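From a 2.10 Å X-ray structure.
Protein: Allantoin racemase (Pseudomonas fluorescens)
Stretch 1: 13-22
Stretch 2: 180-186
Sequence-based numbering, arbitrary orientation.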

# COMPACT_ATOMS: atom_id res chain seq x y z
N SER E 13 -2.59 7.86 40.23
CA SER E 13 -2.78 9.30 40.03
C SER E 13 -3.07 9.58 38.55
O SER E 13 -3.81 10.50 38.21
CB SER E 13 -1.57 10.11 40.51
OG SER E 13 -0.43 9.90 39.69
N ILE E 14 -2.48 8.79 37.68
CA ILE E 14 -2.76 8.94 36.26
C ILE E 14 -4.20 8.49 35.93
O ILE E 14 -4.89 9.14 35.14
CB ILE E 14 -1.68 8.23 35.40
CG1 ILE E 14 -0.35 8.97 35.61
CG2 ILE E 14 -2.09 8.19 33.92
CD1 ILE E 14 0.86 8.35 34.93
N THR E 15 -4.64 7.40 36.54
CA THR E 15 -6.02 6.94 36.41
C THR E 15 -7.01 8.04 36.79
O THR E 15 -8.05 8.22 36.16
CB THR E 15 -6.29 5.71 37.31
OG1 THR E 15 -5.33 4.68 37.05
CG2 THR E 15 -7.71 5.17 37.08
N GLU E 16 -6.69 8.75 37.87
CA GLU E 16 -7.53 9.83 38.37
C GLU E 16 -7.59 10.99 37.38
O GLU E 16 -8.65 11.53 37.09
CB GLU E 16 -7.01 10.30 39.73
CG GLU E 16 -7.40 9.36 40.87
CD GLU E 16 -7.01 9.90 42.25
OE1 GLU E 16 -6.75 11.12 42.37
OE2 GLU E 16 -6.90 9.09 43.19
N THR E 17 -6.42 11.38 36.86
CA THR E 17 -6.35 12.44 35.87
C THR E 17 -7.18 12.07 34.65
O THR E 17 -7.97 12.87 34.15
CB THR E 17 -4.91 12.69 35.44
OG1 THR E 17 -4.11 13.05 36.57
CG2 THR E 17 -4.85 13.80 34.39
N ILE E 18 -7.01 10.83 34.19
CA ILE E 18 -7.74 10.35 33.01
C ILE E 18 -9.23 10.35 33.31
O ILE E 18 -10.05 10.79 32.49
CB ILE E 18 -7.27 8.94 32.60
CG1 ILE E 18 -5.85 9.00 32.05
CG2 ILE E 18 -8.19 8.36 31.54
CD1 ILE E 18 -5.21 7.60 31.87
N ALA E 19 -9.59 9.85 34.49
CA ALA E 19 -10.99 9.77 34.89
C ALA E 19 -11.65 11.15 35.03
O ALA E 19 -12.81 11.31 34.67
CB ALA E 19 -11.13 8.97 36.17
N GLU E 20 -10.92 12.13 35.56
CA GLU E 20 -11.49 13.48 35.67
C GLU E 20 -11.85 14.00 34.29
O GLU E 20 -12.93 14.56 34.08
CB GLU E 20 -10.52 14.48 36.28
CG GLU E 20 -10.17 14.35 37.73
CD GLU E 20 -9.15 15.41 38.13
OE1 GLU E 20 -8.81 16.27 37.27
OE2 GLU E 20 -8.69 15.39 39.29
N GLN E 21 -10.92 13.83 33.35
CA GLN E 21 -11.13 14.31 31.99
C GLN E 21 -12.30 13.62 31.33
O GLN E 21 -13.07 14.25 30.61
CB GLN E 21 -9.86 14.10 31.16
CG GLN E 21 -8.76 15.05 31.53
CD GLN E 21 -9.18 16.50 31.37
OE1 GLN E 21 -9.83 16.87 30.38
NE2 GLN E 21 -8.82 17.34 32.34
N ALA E 22 -12.44 12.32 31.60
CA ALA E 22 -13.54 11.57 31.02
C ALA E 22 -14.85 12.12 31.55
O ALA E 22 -15.81 12.34 30.81
CB ALA E 22 -13.40 10.08 31.35
N CYS E 180 -0.45 10.22 24.58
CA CYS E 180 -0.30 9.56 25.87
C CYS E 180 -1.53 9.78 26.75
O CYS E 180 -2.12 10.86 26.75
CB CYS E 180 0.98 10.04 26.57
SG CYS E 180 1.26 9.26 28.17
N GLY E 181 -1.95 8.73 27.47
CA GLY E 181 -3.09 8.84 28.37
C GLY E 181 -2.87 9.90 29.44
O GLY E 181 -3.80 10.61 29.84
N GLY E 182 -1.63 10.00 29.92
CA GLY E 182 -1.27 10.99 30.91
C GLY E 182 -1.22 12.40 30.37
O GLY E 182 -0.95 13.35 31.11
N MET E 183 -1.47 12.55 29.07
CA MET E 183 -1.57 13.88 28.48
C MET E 183 -3.01 14.40 28.53
O MET E 183 -3.29 15.53 28.10
CB MET E 183 -1.07 13.89 27.04
CG MET E 183 0.45 13.82 26.91
SD MET E 183 0.88 13.83 25.16
CE MET E 183 2.64 13.45 25.23
N ALA E 184 -3.92 13.58 29.03
CA ALA E 184 -5.34 13.95 29.07
C ALA E 184 -5.54 15.37 29.63
O ALA E 184 -4.94 15.73 30.64
CB ALA E 184 -6.15 12.95 29.89
N GLY E 185 -6.32 16.18 28.91
CA GLY E 185 -6.72 17.50 29.35
C GLY E 185 -5.80 18.62 28.89
O GLY E 185 -6.09 19.80 29.10
N LEU E 186 -4.74 18.24 28.19
CA LEU E 186 -3.68 19.18 27.87
C LEU E 186 -3.93 19.80 26.48
O LEU E 186 -3.15 20.65 26.02
CB LEU E 186 -2.33 18.46 27.93
CG LEU E 186 -1.37 18.78 29.08
CD1 LEU E 186 -2.11 19.01 30.40
CD2 LEU E 186 -0.33 17.68 29.23

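This is a small van der Waals contact in which one face of a helix rests against a glycine-rich 3-10 segment and turn, with no hydrogen bond between the two.

Residues 13-22 are helical throughout, and the helix extends beyond both ends of the stretch. From Thr 17 to Ala 22, each amide bonds to the carbonyl four residues earlier, as in Ile 18 N to Ile 14 O at 2.9 Å and Ala 22 N to Ile 18 O at 3.0 Å. The second stretch is more irregular. Residues 181-183 form a short 3-10 segment, and a type II beta turn follows from Met 183 to Leu 186. Met 183 N bonds to Cys 180 O at 2.9 Å, Ala 184 N to Gly 181 O at 3.1 Å, and Leu 186 N to Met 183 O at 3.1 Å. These bonds hold the segment compact. A weak bond from Gly 182 N to Cys 180 SG, at 3.5 Å, adds to them.

The two backbones come close at several points. The CA atoms of Ile 14 and Gly 182 lie 5.9 Å apart, as do those of Ile 18 and Ala 184. Gln 21 CA and Gly 185 CA lie 6.0 Å apart. The contact therefore follows the helix at intervals of three or four residues, about one turn each. Ile 14, Thr 17, Ile 18 and Gln 21 make it. Ser 13, Thr 15, Glu 16, Glu 20 and the two alanines of the helix take no part. The buried surface is modest, 271 Å² with both sides summed.

At the first end, Ile 14 CG2 sits 4.2 Å from Gly 182 CA, a loose apolar contact. Ile 18 packs more closely. Its CB is directed sideways, but the end of the side chain comes nearer than that direction suggests. The closest pair is Ile 18 CG1 and Gly 181 O, 3.4 Å apart. That carbonyl already accepts the bond from Ala 184 N. Gly 181 has no side chain, and a CB there would lie 3.4 Å from Ile 18 CD1, a tight fit.

Ala 184 is central to the contact. Its methyl group points toward the helix, with CB 3.7 Å from Gln 21 CG and 4.4 Å from Ile 18 CA. The methyl group thus reaches both the Gln 21 side chain and the backbone of Ile 18. Thr 17 also points toward the second stretch, and its CG2 lies 4.2 Å from Ala 184 O. Met 183 instead points away and does not touch the helix.

Gln 21 closes the contact at the turn. Its side chain is m at both chi1 and chi2, and OE1 comes within 3.3 Å of Gly 185 CA. This is a polar atom against a CH2 group. Gly 185 has a positive phi of 92°, as the third residue of a type II turn commonly does. A CB here would clash with Gln 21 NE2 at 2.5 Å. It would also press on the preceding carbonyl oxygen, so the turn itself calls for glycine.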